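Local atomic coordinates of delta-1-pyrroline-5-carboxylate dehydrogenase, mitochondrial (Mus musculus, PDB entry 4E3X), a protein that catalyses the NAD+-dependent oxidation of glutamic gamma-semialdehyde to L-glutamate, the second step of mitochondrial proline degradation, and works as a homodimer. Residues 204-209 with 228-233; 232-237 with 261-266; 321-326 with 358-363; 352-357 with 453-458. All coordinates share one frame; numbering follows the deposited sequence.

Contact 1: 204-209 with 228-233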
loop_
_atom_site.group_PDB
_atom_site.type_symbol
_atom_site.label_atom_id
_atom_site.label_comp_id
_atom_site.label_asym_id
_atom_site.label_seq_id
_atom_site.Cartn_x
_atom_site.Cartn_y
_atom_site.Cartn_z
ATOM N N VAL B 204 -0.582 8.889 -12.842
ATOM C CA VAL B 204 -1.367 9.006 -11.624
ATOM C C VAL B 204 -2.356 10.157 -11.778
ATOM O O VAL B 204 -2.005 11.222 -12.291
ATOM C CB VAL B 204 -0.427 9.279 -10.419
ATOM C CG1 VAL B 204 -1.218 9.600 -9.151
ATOM C CG2 VAL B 204 0.527 8.103 -10.214
ATOM N N ALA B 205 -3.599 9.933 -11.357
ATOM C CA ALA B 205 -4.599 10.991 -11.324
ATOM C C ALA B 205 -4.696 11.552 -9.910
ATOM O O ALA B 205 -4.925 10.803 -8.961
ATOM C CB ALA B 205 -5.943 10.440 -11.767
ATOM N N ALA B 206 -4.508 12.860 -9.766
ATOM C CA ALA B 206 -4.596 13.522 -8.457
ATOM C C ALA B 206 -5.846 14.387 -8.416
ATOM O O ALA B 206 -6.069 15.213 -9.302
ATOM C CB ALA B 206 -3.360 14.370 -8.186
ATOM N N ILE B 207 -6.670 14.174 -7.394
ATOM C CA ILE B 207 -7.951 14.855 -7.263
ATOM C C ILE B 207 -8.018 15.499 -5.886
ATOM O O ILE B 207 -8.102 14.799 -4.877
ATOM C CB ILE B 207 -9.103 13.845 -7.438
ATOM C CG1 ILE B 207 -9.069 13.216 -8.842
ATOM C CG2 ILE B 207 -10.450 14.501 -7.138
ATOM C CD1 ILE B 207 -9.937 11.988 -8.999
ATOM N N SER B 208 -7.963 16.827 -5.851
ATOM C CA SER B 208 -7.775 17.550 -4.590
ATOM C C SER B 208 -9.010 18.351 -4.153
ATOM O O SER B 208 -9.841 18.722 -4.981
ATOM C CB SER B 208 -6.539 18.446 -4.681
ATOM O OG SER B 208 -6.612 19.330 -5.782
ATOM N N PRO B 209 -9.131 18.619 -2.842
ATOM C CA PRO B 209 -10.329 19.263 -2.292
ATOM C C PRO B 209 -10.158 20.770 -2.102
ATOM O O PRO B 209 -9.048 21.298 -2.164
ATOM C CB PRO B 209 -10.454 18.599 -0.924
ATOM C CG PRO B 209 -9.032 18.453 -0.498
ATOM C CD PRO B 209 -8.249 18.135 -1.763
ATOM N N ASN B 228 6.740 9.744 -10.894
ATOM C CA ASN B 228 5.497 9.611 -11.638
ATOM C C ASN B 228 5.152 10.843 -12.453
ATOM O O ASN B 228 5.671 11.935 -12.212
ATOM C CB ASN B 228 4.351 9.312 -10.683
ATOM C CG ASN B 228 4.570 8.025 -9.948
ATOM O OD1 ASN B 228 4.435 6.959 -10.537
ATOM N ND2 ASN B 228 4.956 8.110 -8.671
ATOM N N VAL B 229 4.260 10.645 -13.415
ATOM C CA VAL B 229 3.628 11.745 -14.117
ATOM C C VAL B 229 2.154 11.775 -13.719
ATOM O O VAL B 229 1.564 10.745 -13.402
ATOM C CB VAL B 229 3.816 11.658 -15.646
ATOM C CG1 VAL B 229 5.293 11.769 -15.993
ATOM C CG2 VAL B 229 3.220 10.373 -16.207
ATOM N N VAL B 230 1.569 12.965 -13.728
ATOM C CA VAL B 230 0.321 13.203 -13.018
ATOM C C VAL B 230 -0.628 14.084 -13.817
ATOM O O VAL B 230 -0.208 15.091 -14.398
ATOM C CB VAL B 230 0.608 13.931 -11.678
ATOM C CG1 VAL B 230 -0.679 14.261 -10.928
ATOM C CG2 VAL B 230 1.575 13.131 -10.786
ATOM N N LEU B 231 -1.900 13.693 -13.854
ATOM C CA LEU B 231 -2.971 14.611 -14.205
ATOM C C LEU B 231 -3.597 15.122 -12.923
ATOM O O LEU B 231 -4.161 14.352 -12.147
ATOM C CB LEU B 231 -4.040 13.933 -15.065
ATOM C CG LEU B 231 -3.857 14.012 -16.585
ATOM C CD1 LEU B 231 -2.593 13.297 -17.037
ATOM C CD2 LEU B 231 -5.092 13.459 -17.310
ATOM N N TRP B 232 -3.460 16.420 -12.687
ATOM C CA TRP B 232 -4.007 17.042 -11.491
ATOM C C TRP B 232 -5.288 17.788 -11.811
ATOM O O TRP B 232 -5.266 18.780 -12.539
ATOM C CB TRP B 232 -2.975 17.996 -10.903
ATOM C CG TRP B 232 -3.405 18.707 -9.656
ATOM C CD1 TRP B 232 -4.429 18.369 -8.804
ATOM C CD2 TRP B 232 -2.800 19.879 -9.107
ATOM N NE1 TRP B 232 -4.493 19.274 -7.763
ATOM C CE2 TRP B 232 -3.518 20.218 -7.941
ATOM C CE3 TRP B 232 -1.736 20.697 -9.508
ATOM C CZ2 TRP B 232 -3.180 21.320 -7.156
ATOM C CZ3 TRP B 232 -1.408 21.795 -8.728
ATOM C CH2 TRP B 232 -2.133 22.098 -7.572
ATOM N N LYS B 233 -6.398 17.278 -11.270
ATOM C CA LYS B 233 -7.679 17.972 -11.281
ATOM C C LYS B 233 -7.829 18.711 -9.950
ATOM O O LYS B 233 -8.201 18.108 -8.947
ATOM C CB LYS B 233 -8.836 16.981 -11.460
ATOM C CG LYS B 233 -10.215 17.645 -11.442
ATOM C CD LYS B 233 -11.256 16.747 -10.744
ATOM C CE LYS B 233 -12.578 17.456 -10.457
ATOM N NZ LYS B 233 -12.392 18.666 -9.611
HETATM O O HOH W 1 -10.574 18.195 -7.617
#
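Trp232 lays the pyrrole edge of its indole against Ser208, and Ala206 O also lies at that edge, close to the ring plane. NE1 donates to Ser208 OG over 2.9 Å in a nearly straight bond (169° at the hydrogen), with the oxygen only 6° out of the ring plane. The indole swings down this face because CG stands anti to the backbone N, while Ser208 holds OG between its own N and carbonyl carbon (chi1 55°), turned to the indole N-H. On the same face the Ala206 methyl CB rests 3.8 Å from Val230 CG1, and farther back Val204 CG2 meets Asn228 CB at 4.0 Å. The amide of Asn228 is spent elsewhere, on Leu200 N and on the carbonyls of Pro223 and Trp541.

The backbones run parallel in register, Val204 beside Val230 through Ile207 beside Lys233. Four regular bonds join them, among them Ala206 N to Leu231 O at 2.8 Å; a fifth, Ser208 N to Lys233 O, is weak at 3.4 Å. Beyond the strand ends a water donates to Ser208 O and Lys233 O and accepts from Lys233 NZ, closing the gap between two NAD(+)-binding residues.

This is the beta-alpha-beta crossover 203-207, 213-225, 230-233 of the Rossmann-type coenzyme domain. Helix 213-225 packs under Trp232 and Val230, helix 266-274 meets Ala205, Ile207 and Lys233 on the other face, and strand 279-285 continues the sheet beyond 203-207.

Contact 2: 232-237 with 261-266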
loop_
_atom_site.group_PDB
_atom_site.type_symbol
_atom_site.label_atom_id
_atom_site.label_comp_id
_atom_site.label_asym_id
_atom_site.label_seq_id
_atom_site.Cartn_x
_atom_site.Cartn_y
_atom_site.Cartn_z
ATOM N N TRP B 232 -3.460 16.420 -12.687
ATOM C CA TRP B 232 -4.007 17.042 -11.491
ATOM C C TRP B 232 -5.288 17.788 -11.811
ATOM O O TRP B 232 -5.266 18.780 -12.539
ATOM C CB TRP B 232 -2.975 17.996 -10.903
ATOM C CG TRP B 232 -3.405 18.707 -9.656
ATOM C CD1 TRP B 232 -4.429 18.369 -8.804
ATOM C CD2 TRP B 232 -2.800 19.879 -9.107
ATOM N NE1 TRP B 232 -4.493 19.274 -7.763
ATOM C CE2 TRP B 232 -3.518 20.218 -7.941
ATOM C CE3 TRP B 232 -1.736 20.697 -9.508
ATOM C CZ2 TRP B 232 -3.180 21.320 -7.156
ATOM C CZ3 TRP B 232 -1.408 21.795 -8.728
ATOM C CH2 TRP B 232 -2.133 22.098 -7.572
ATOM N N LYS B 233 -6.398 17.278 -11.270
ATOM C CA LYS B 233 -7.679 17.972 -11.281
ATOM C C LYS B 233 -7.829 18.711 -9.950
ATOM O O LYS B 233 -8.201 18.108 -8.947
ATOM C CB LYS B 233 -8.836 16.981 -11.460
ATOM C CG LYS B 233 -10.215 17.645 -11.442
ATOM C CD LYS B 233 -11.256 16.747 -10.744
ATOM C CE LYS B 233 -12.578 17.456 -10.457
ATOM N NZ LYS B 233 -12.392 18.666 -9.611
ATOM N N PRO B 234 -7.530 20.019 -9.930
ATOM C CA PRO B 234 -7.684 20.766 -8.679
ATOM C C PRO B 234 -9.150 21.061 -8.385
ATOM O O PRO B 234 -10.003 20.949 -9.265
ATOM C CB PRO B 234 -6.925 22.081 -8.941
ATOM C CG PRO B 234 -6.251 21.905 -10.265
ATOM C CD PRO B 234 -7.047 20.884 -11.013
ATOM N N SER B 235 -9.429 21.462 -7.153
ATOM C CA SER B 235 -10.777 21.821 -6.758
ATOM C C SER B 235 -11.214 23.142 -7.380
ATOM O O SER B 235 -10.483 24.135 -7.312
ATOM C CB SER B 235 -10.838 21.966 -5.250
ATOM O OG SER B 235 -12.062 22.549 -4.862
ATOM N N ASP B 236 -12.408 23.159 -7.975
ATOM C CA ASP B 236 -12.967 24.377 -8.548
ATOM C C ASP B 236 -12.917 25.541 -7.560
ATOM O O ASP B 236 -12.631 26.678 -7.931
ATOM C CB ASP B 236 -14.435 24.174 -8.927
ATOM C CG ASP B 236 -14.647 23.170 -10.040
ATOM O OD1 ASP B 236 -13.675 22.628 -10.600
ATOM O OD2 ASP B 236 -15.826 22.942 -10.361
ATOM N N THR B 237 -13.220 25.250 -6.301
ATOM C CA THR B 237 -13.360 26.294 -5.292
ATOM C C THR B 237 -12.027 26.673 -4.634
ATOM O O THR B 237 -12.002 27.508 -3.727
ATOM C CB THR B 237 -14.433 25.911 -4.247
ATOM O OG1 THR B 237 -14.332 24.518 -3.955
ATOM C CG2 THR B 237 -15.825 26.146 -4.806
ATOM N N PHE B 261 -1.998 20.386 -15.561
ATOM C CA PHE B 261 -2.948 21.142 -14.753
ATOM C C PHE B 261 -4.287 21.106 -15.478
ATOM O O PHE B 261 -4.497 21.834 -16.457
ATOM C CB PHE B 261 -2.446 22.581 -14.563
ATOM C CG PHE B 261 -3.222 23.361 -13.538
ATOM C CD1 PHE B 261 -2.927 23.229 -12.191
ATOM C CD2 PHE B 261 -4.230 24.241 -13.927
ATOM C CE1 PHE B 261 -3.644 23.946 -11.239
ATOM C CE2 PHE B 261 -4.950 24.960 -12.991
ATOM C CZ PHE B 261 -4.655 24.816 -11.646
ATOM N N VAL B 262 -5.177 20.224 -15.024
ATOM C CA VAL B 262 -6.390 19.928 -15.768
ATOM C C VAL B 262 -7.661 19.941 -14.916
ATOM O O VAL B 262 -8.247 18.894 -14.628
ATOM C CB VAL B 262 -6.265 18.611 -16.574
ATOM C CG1 VAL B 262 -5.356 18.829 -17.771
ATOM C CG2 VAL B 262 -5.739 17.475 -15.707
ATOM N N PRO B 263 -8.117 21.145 -14.546
ATOM C CA PRO B 263 -9.479 21.277 -14.015
ATOM C C PRO B 263 -10.473 20.586 -14.939
ATOM O O PRO B 263 -10.281 20.587 -16.154
ATOM C CB PRO B 263 -9.723 22.790 -14.050
ATOM C CG PRO B 263 -8.348 23.409 -14.049
ATOM C CD PRO B 263 -7.474 22.451 -14.785
ATOM N N ALA B 264 -11.529 20.008 -14.374
ATOM C CA ALA B 264 -12.468 19.231 -15.170
ATOM C C ALA B 264 -13.712 18.954 -14.344
ATOM O O ALA B 264 -13.681 19.005 -13.110
ATOM C CB ALA B 264 -11.827 17.912 -15.612
ATOM N N ASP B 265 -14.801 18.643 -15.029
ATOM C CA ASP B 265 -15.967 18.094 -14.362
ATOM C C ASP B 265 -15.545 16.802 -13.650
ATOM O O ASP B 265 -14.827 15.978 -14.221
ATOM C CB ASP B 265 -17.052 17.823 -15.399
ATOM C CG ASP B 265 -18.218 17.058 -14.833
ATOM O OD1 ASP B 265 -19.012 17.659 -14.087
ATOM O OD2 ASP B 265 -18.354 15.857 -15.157
ATOM N N GLY B 266 -15.968 16.625 -12.402
ATOM C CA GLY B 266 -15.521 15.485 -11.615
ATOM C C GLY B 266 -15.805 14.135 -12.248
ATOM O O GLY B 266 -14.888 13.335 -12.455
HETATM O O HOH W 2 -11.653 21.000 -11.435
HETATM O O HOH W 3 -14.915 19.840 -10.757
#
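Trp232 and Phe261 point the same way from adjacent parallel strands, and their rings meet edge-to-face: the CD1-CE1 edge of Phe261 is turned to the six-membered ring of Trp232, centroids 5.5 Å apart and planes at 88°. CG of Phe261, anti to its N (chi1 -169°), sets the ring beside the indole. Trp232 O takes the one direct hydrogen bond between the segments, from Val262 N at 2.9 Å, with the donor tilted 23° from the carbonyl plane. Lys233 follows, its chain bent at chi2 and chi4 to curl over residues 264-266, where CE comes within 3.3 Å of Ala264 O and also meets Gly266 CA. Its ammonium reaches the second segment through two waters: one accepts from NZ and from Ala264 N, while the other accepts from NZ and donates to Ala264 O and Asp236 OD1. Pro234 wedges in next, CG lying 3.5 Å from Phe261 CE1 and on the same face of the indole that Phe261 approaches; its CD packs on Pro263 CD. At Asp236, OD1 is 3.1 Å from the second water, and OD2 bonds to Tyr96 OH.

The Lys233 side chain, which belongs to the NAD(+) site, packs with its CE against the loop that leads into helix 266-274, with Asp265 as N-cap. In the Rossmann-type sheet, strand 259-261 is the outermost neighbour of 230-233. Helix 239-251 packs on Trp232, Pro234, Phe261 and Pro263, strand 62-68 touches Phe261 and Pro263, and Phe269 of helix 266-274 lies against Lys233, Val262 and Ala264.

Contact 3: 321-326 with 358-363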
loop_
_atom_site.group_PDB
_atom_site.type_symbol
_atom_site.label_atom_id
_atom_site.label_comp_id
_atom_site.label_asym_id
_atom_site.label_seq_id
_atom_site.Cartn_x
_atom_site.Cartn_y
_atom_site.Cartn_z
ATOM N N HIS B 321 -14.508 15.332 20.512
ATOM C CA HIS B 321 -13.773 15.701 21.718
ATOM C C HIS B 321 -14.499 15.029 22.880
ATOM O O HIS B 321 -15.675 15.312 23.121
ATOM C CB HIS B 321 -13.746 17.224 21.944
ATOM C CG HIS B 321 -12.736 17.960 21.109
ATOM N ND1 HIS B 321 -12.468 19.302 21.283
ATOM C CD2 HIS B 321 -11.947 17.556 20.082
ATOM C CE1 HIS B 321 -11.550 19.689 20.414
ATOM N NE2 HIS B 321 -11.212 18.645 19.674
ATOM N N PHE B 322 -13.808 14.137 23.582
ATOM C CA PHE B 322 -14.375 13.458 24.741
ATOM C C PHE B 322 -13.778 14.064 26.004
ATOM O O PHE B 322 -12.565 14.089 26.172
ATOM C CB PHE B 322 -14.105 11.947 24.708
ATOM C CG PHE B 322 -14.619 11.232 25.928
ATOM C CD1 PHE B 322 -15.924 10.767 25.978
ATOM C CD2 PHE B 322 -13.809 11.068 27.045
ATOM C CE1 PHE B 322 -16.411 10.126 27.116
ATOM C CE2 PHE B 322 -14.287 10.438 28.180
ATOM C CZ PHE B 322 -15.588 9.962 28.211
ATOM N N VAL B 323 -14.645 14.522 26.898
ATOM C CA VAL B 323 -14.209 15.177 28.118
ATOM C C VAL B 323 -14.475 14.272 29.315
ATOM O O VAL B 323 -15.582 13.757 29.478
ATOM C CB VAL B 323 -14.962 16.507 28.315
ATOM C CG1 VAL B 323 -14.546 17.171 29.612
ATOM C CG2 VAL B 323 -14.712 17.439 27.141
ATOM N N HIS B 324 -13.441 14.054 30.123
ATOM C CA HIS B 324 -13.573 13.357 31.394
ATOM C C HIS B 324 -13.675 14.403 32.503
ATOM O O HIS B 324 -13.247 15.549 32.332
ATOM C CB HIS B 324 -12.372 12.438 31.638
ATOM C CG HIS B 324 -12.441 11.687 32.931
ATOM N ND1 HIS B 324 -11.686 12.032 34.032
ATOM C CD2 HIS B 324 -13.179 10.613 33.303
ATOM C CE1 HIS B 324 -11.960 11.208 35.028
ATOM N NE2 HIS B 324 -12.860 10.336 34.611
ATOM N N SER B 325 -14.238 14.020 33.642
ATOM C CA SER B 325 -14.446 14.968 34.734
ATOM C C SER B 325 -13.153 15.614 35.260
ATOM O O SER B 325 -13.191 16.667 35.895
ATOM C CB SER B 325 -15.195 14.284 35.875
ATOM O OG SER B 325 -14.418 13.229 36.409
ATOM N N SER B 326 -12.016 14.981 34.991
ATOM C CA SER B 326 -10.719 15.480 35.448
ATOM C C SER B 326 -10.096 16.481 34.461
ATOM O O SER B 326 -8.959 16.908 34.652
ATOM C CB SER B 326 -9.751 14.308 35.660
ATOM O OG SER B 326 -9.426 13.698 34.419
ATOM N N LYS B 358 -21.759 15.218 33.151
ATOM C CA LYS B 358 -22.732 16.050 33.847
ATOM C C LYS B 358 -22.091 16.986 34.873
ATOM O O LYS B 358 -22.462 18.159 34.958
ATOM C CB LYS B 358 -23.791 15.161 34.502
ATOM N N SER B 359 -21.110 16.489 35.625
ATOM C CA SER B 359 -20.482 17.289 36.685
ATOM C C SER B 359 -19.753 18.546 36.183
ATOM O O SER B 359 -19.575 19.506 36.937
ATOM C CB SER B 359 -19.513 16.434 37.510
ATOM O OG SER B 359 -18.380 16.060 36.743
ATOM N N LEU B 360 -19.321 18.542 34.923
ATOM C CA LEU B 360 -18.606 19.684 34.362
ATOM C C LEU B 360 -19.465 20.512 33.412
ATOM O O LEU B 360 -19.034 21.563 32.938
ATOM C CB LEU B 360 -17.349 19.227 33.619
ATOM C CG LEU B 360 -16.159 18.703 34.428
ATOM C CD1 LEU B 360 -14.960 18.498 33.516
ATOM C CD2 LEU B 360 -15.812 19.644 35.575
ATOM N N TRP B 361 -20.671 20.040 33.124
ATOM C CA TRP B 361 -21.513 20.705 32.131
ATOM C C TRP B 361 -21.937 22.141 32.490
ATOM O O TRP B 361 -21.901 23.015 31.630
ATOM C CB TRP B 361 -22.695 19.811 31.726
ATOM C CG TRP B 361 -23.653 20.378 30.699
ATOM C CD1 TRP B 361 -25.012 20.428 30.812
ATOM C CD2 TRP B 361 -23.339 20.949 29.413
ATOM N NE1 TRP B 361 -25.564 20.991 29.690
ATOM C CE2 TRP B 361 -24.562 21.317 28.814
ATOM C CE3 TRP B 361 -22.149 21.186 28.714
ATOM C CZ2 TRP B 361 -24.631 21.910 27.555
ATOM C CZ3 TRP B 361 -22.219 21.778 27.457
ATOM C CH2 TRP B 361 -23.452 22.132 26.893
ATOM N N PRO B 362 -22.317 22.401 33.756
ATOM C CA PRO B 362 -22.588 23.809 34.083
ATOM C C PRO B 362 -21.408 24.741 33.781
ATOM O O PRO B 362 -21.615 25.794 33.175
ATOM C CB PRO B 362 -22.880 23.766 35.586
ATOM C CG PRO B 362 -23.481 22.409 35.794
ATOM C CD PRO B 362 -22.735 21.497 34.845
ATOM N N GLN B 363 -20.195 24.362 34.177
ATOM C CA GLN B 363 -19.020 25.182 33.888
ATOM C C GLN B 363 -18.786 25.317 32.384
ATOM O O GLN B 363 -18.623 26.418 31.862
ATOM C CB GLN B 363 -17.758 24.588 34.525
ATOM C CG GLN B 363 -17.555 24.874 36.004
ATOM C CD GLN B 363 -16.183 24.423 36.484
ATOM O OE1 GLN B 363 -16.040 23.360 37.085
ATOM N NE2 GLN B 363 -15.163 25.230 36.206
#
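The imidazole of His324 carries Ser325 OG over one face, 3.5 Å above the plane and displaced from the ring centre, and has Ser326 CB at its edge. Its ND1 lies 2.8 Å from Ser326 OG in a hydrogen bond whose direction is not settled, and that hydroxyl also bonds to Gln485 N. This bond between His324 and Ser326 lies within segment 321-326, while the backbone carbonyls of His324 and Ser325 meet the other segment.

Across the contact Leu360 does most of the touching. Its CG stands anti to the carbonyl carbon (chi1 -71°), and CD1 ends beside two backbone carbonyls, 3.5 Å from Ser325 O and 3.6 Å from His324 O. The same methyl touches Val323 CG1 at 4.1 Å, the two side chains crossing at a slant; this is the one apolar side-chain pair here.

The strand belongs to the catalytic domain of the aldehyde dehydrogenase fold. Between the two segments the chain runs through helix 329-341 and strand 351-357, the parallel neighbour of 319-323, so the contact places the residues leading into helix 361-372 alongside the end of strand 319-323.

No hydrogen bond spans the two segments. Ser359 OG bonds to Asp460 OD2 and merely abuts Ser325 CB at 3.7 Å; Asp460 also touches the Ser325 side chain. Farther in, Val323 packs on Val332 of helix 329-341 and on Pro357.

Contact 4: 352-357 with 453-458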
loop_
_atom_site.group_PDB
_atom_site.type_symbol
_atom_site.label_atom_id
_atom_site.label_comp_id
_atom_site.label_asym_id
_atom_site.label_seq_id
_atom_site.Cartn_x
_atom_site.Cartn_y
_atom_site.Cartn_z
ATOM N N SER B 352 -16.928 17.841 15.678
ATOM C CA SER B 352 -18.348 18.107 15.497
ATOM C C SER B 352 -19.212 17.398 16.531
ATOM O O SER B 352 -20.427 17.593 16.564
ATOM C CB SER B 352 -18.802 17.726 14.089
ATOM O OG SER B 352 -18.530 16.364 13.824
ATOM N N ARG B 353 -18.595 16.570 17.372
ATOM C CA ARG B 353 -19.305 15.999 18.513
ATOM C C ARG B 353 -18.481 16.135 19.790
ATOM O O ARG B 353 -17.318 15.728 19.843
ATOM C CB ARG B 353 -19.744 14.555 18.249
ATOM C CG ARG B 353 -18.700 13.668 17.670
ATOM C CD ARG B 353 -19.254 12.294 17.292
ATOM N NE ARG B 353 -18.162 11.546 16.702
ATOM C CZ ARG B 353 -17.773 10.327 17.057
ATOM N NH1 ARG B 353 -16.736 9.786 16.433
ATOM N NH2 ARG B 353 -18.405 9.653 18.009
ATOM N N LEU B 354 -19.099 16.741 20.803
ATOM C CA LEU B 354 -18.465 16.980 22.092
ATOM C C LEU B 354 -19.220 16.187 23.152
ATOM O O LEU B 354 -20.436 16.307 23.264
ATOM C CB LEU B 354 -18.526 18.470 22.433
ATOM C CG LEU B 354 -17.983 18.881 23.810
ATOM C CD1 LEU B 354 -16.494 18.653 23.902
ATOM C CD2 LEU B 354 -18.317 20.328 24.130
ATOM N N TYR B 355 -18.496 15.379 23.920
ATOM C CA TYR B 355 -19.086 14.568 24.978
ATOM C C TYR B 355 -18.626 15.133 26.316
ATOM O O TYR B 355 -17.430 15.179 26.583
ATOM C CB TYR B 355 -18.624 13.111 24.845
ATOM C CG TYR B 355 -19.080 12.414 23.578
ATOM C CD1 TYR B 355 -20.184 11.568 23.590
ATOM C CD2 TYR B 355 -18.394 12.582 22.377
ATOM C CE1 TYR B 355 -20.609 10.912 22.437
ATOM C CE2 TYR B 355 -18.819 11.940 21.216
ATOM C CZ TYR B 355 -19.919 11.103 21.253
ATOM O OH TYR B 355 -20.334 10.458 20.102
ATOM N N VAL B 356 -19.576 15.568 27.145
ATOM C CA VAL B 356 -19.257 16.266 28.398
ATOM C C VAL B 356 -19.908 15.563 29.589
ATOM O O VAL B 356 -21.083 15.218 29.517
ATOM C CB VAL B 356 -19.762 17.742 28.355
ATOM C CG1 VAL B 356 -19.437 18.479 29.650
ATOM C CG2 VAL B 356 -19.166 18.476 27.175
ATOM N N PRO B 357 -19.154 15.359 30.690
ATOM C CA PRO B 357 -19.767 14.734 31.870
ATOM C C PRO B 357 -20.669 15.725 32.591
ATOM O O PRO B 357 -20.384 16.924 32.633
ATOM C CB PRO B 357 -18.563 14.366 32.742
ATOM C CG PRO B 357 -17.528 15.398 32.388
ATOM C CD PRO B 357 -17.738 15.709 30.917
ATOM N N LEU B 453 -21.525 22.424 15.970
ATOM C CA LEU B 453 -21.045 21.554 17.027
ATOM C C LEU B 453 -22.222 20.971 17.787
ATOM O O LEU B 453 -23.110 21.708 18.227
ATOM C CB LEU B 453 -20.169 22.352 17.990
ATOM C CG LEU B 453 -19.665 21.618 19.234
ATOM C CD1 LEU B 453 -18.739 20.468 18.850
ATOM C CD2 LEU B 453 -18.971 22.591 20.163
ATOM N N THR B 454 -22.241 19.649 17.929
ATOM C CA THR B 454 -23.274 18.986 18.723
ATOM C C THR B 454 -22.683 18.428 20.011
ATOM O O THR B 454 -21.629 17.788 19.987
ATOM C CB THR B 454 -23.968 17.855 17.946
ATOM O OG1 THR B 454 -24.486 18.371 16.713
ATOM C CG2 THR B 454 -25.113 17.274 18.765
ATOM N N VAL B 455 -23.371 18.681 21.125
ATOM C CA VAL B 455 -22.908 18.276 22.441
ATOM C C VAL B 455 -23.824 17.207 23.023
ATOM O O VAL B 455 -25.047 17.339 22.976
ATOM C CB VAL B 455 -22.914 19.477 23.417
ATOM C CG1 VAL B 455 -22.305 19.092 24.762
ATOM C CG2 VAL B 455 -22.190 20.674 22.803
ATOM N N TYR B 456 -23.227 16.155 23.573
ATOM C CA TYR B 456 -23.971 15.149 24.320
ATOM C C TYR B 456 -23.449 15.105 25.749
ATOM O O TYR B 456 -22.251 14.916 25.968
ATOM C CB TYR B 456 -23.840 13.762 23.671
ATOM C CG TYR B 456 -24.574 12.704 24.460
ATOM C CD1 TYR B 456 -25.964 12.683 24.496
ATOM C CD2 TYR B 456 -23.883 11.746 25.197
ATOM C CE1 TYR B 456 -26.644 11.733 25.228
ATOM C CE2 TYR B 456 -24.560 10.790 25.934
ATOM C CZ TYR B 456 -25.940 10.792 25.943
ATOM O OH TYR B 456 -26.626 9.848 26.669
ATOM N N VAL B 457 -24.350 15.284 26.716
ATOM C CA VAL B 457 -23.988 15.304 28.128
ATOM C C VAL B 457 -24.267 13.933 28.734
ATOM O O VAL B 457 -25.399 13.454 28.692
ATOM C CB VAL B 457 -24.765 16.395 28.902
ATOM C CG1 VAL B 457 -24.345 16.401 30.364
ATOM C CG2 VAL B 457 -24.527 17.762 28.266
ATOM N N TYR B 458 -23.232 13.301 29.285
ATOM C CA TYR B 458 -23.373 11.954 29.837
ATOM C C TYR B 458 -23.190 11.951 31.359
ATOM O O TYR B 458 -22.399 12.725 31.892
ATOM C CB TYR B 458 -22.376 10.993 29.165
ATOM C CG TYR B 458 -20.920 11.221 29.542
ATOM C CD1 TYR B 458 -20.353 10.547 30.623
ATOM C CD2 TYR B 458 -20.118 12.111 28.830
ATOM C CE1 TYR B 458 -19.035 10.747 30.981
ATOM C CE2 TYR B 458 -18.791 12.315 29.187
ATOM C CZ TYR B 458 -18.259 11.631 30.265
ATOM O OH TYR B 458 -16.946 11.808 30.641
HETATM O O HOH W 4 -22.353 18.261 14.733
#
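Strands 352-357 and 453-458 are parallel neighbours in the catalytic-domain sheet of the aldehyde dehydrogenase fold, their axes 4.6 Å apart and turned by 25°. Backbone hydrogen bonds pass alternately between them: Thr454, Tyr456 and Tyr458 donate to Ser352, Leu354 and Val356, and Leu354 and Val356 donate back to Thr454 and Tyr456. In the first, Thr454 N stands above the carbonyl plane of Ser352, 45° out of it; the same oxygen also takes a water that accepts from Thr454 OG1.

Apolar packing divides by face. Leu354 lies alongside Val455, CD2 to CG2 at 4.1 Å, and Val356 CG2 touches Val455 CG1 at 4.0 Å, beneath Trp361 of helix 361-372. On the other face Tyr355 CD1 approaches the edge of Tyr456 at CD2; helix 463-472 packs on Tyr355 through Thr466 and Val470.

Among polar side chains, Arg353 NH2 donates to Tyr355 OH at 3.0 Å with the hydroxyl near the guanidinium plane; NE serves Lys318 O, and NH2 also Val470 O.

Tyr458, its CG between the backbone N and the carbonyl carbon, folds its ring back over Pro357, whose CA makes a CH-pi contact 3.9 Å from the ring centroid, 16° off the normal.

In the fold
Contacts 1 and 2 sit in the coenzyme domain and share Trp232 and Lys233, so strand 230-233 is clasped on both edges; contacts 3 and 4 belong to the catalytic domain, with centres about 37 to 44 Å from those of the first pair. Contacts 1, 2 and 4 are buried, contact 3 lies at the surface. Contacts 1 and 4 are both parallel strand pairings, but the first ends at two NAD(+)-binding residues and an indole-to-serine bond, the second is lined by tyrosines. Contact 2 replaces most backbone bonds with rings and water. Contact 3 is joined to contact 4 by probable hydrogen bonds, Tyr458 OH to Val323 O and Lys358 N to Tyr458 O.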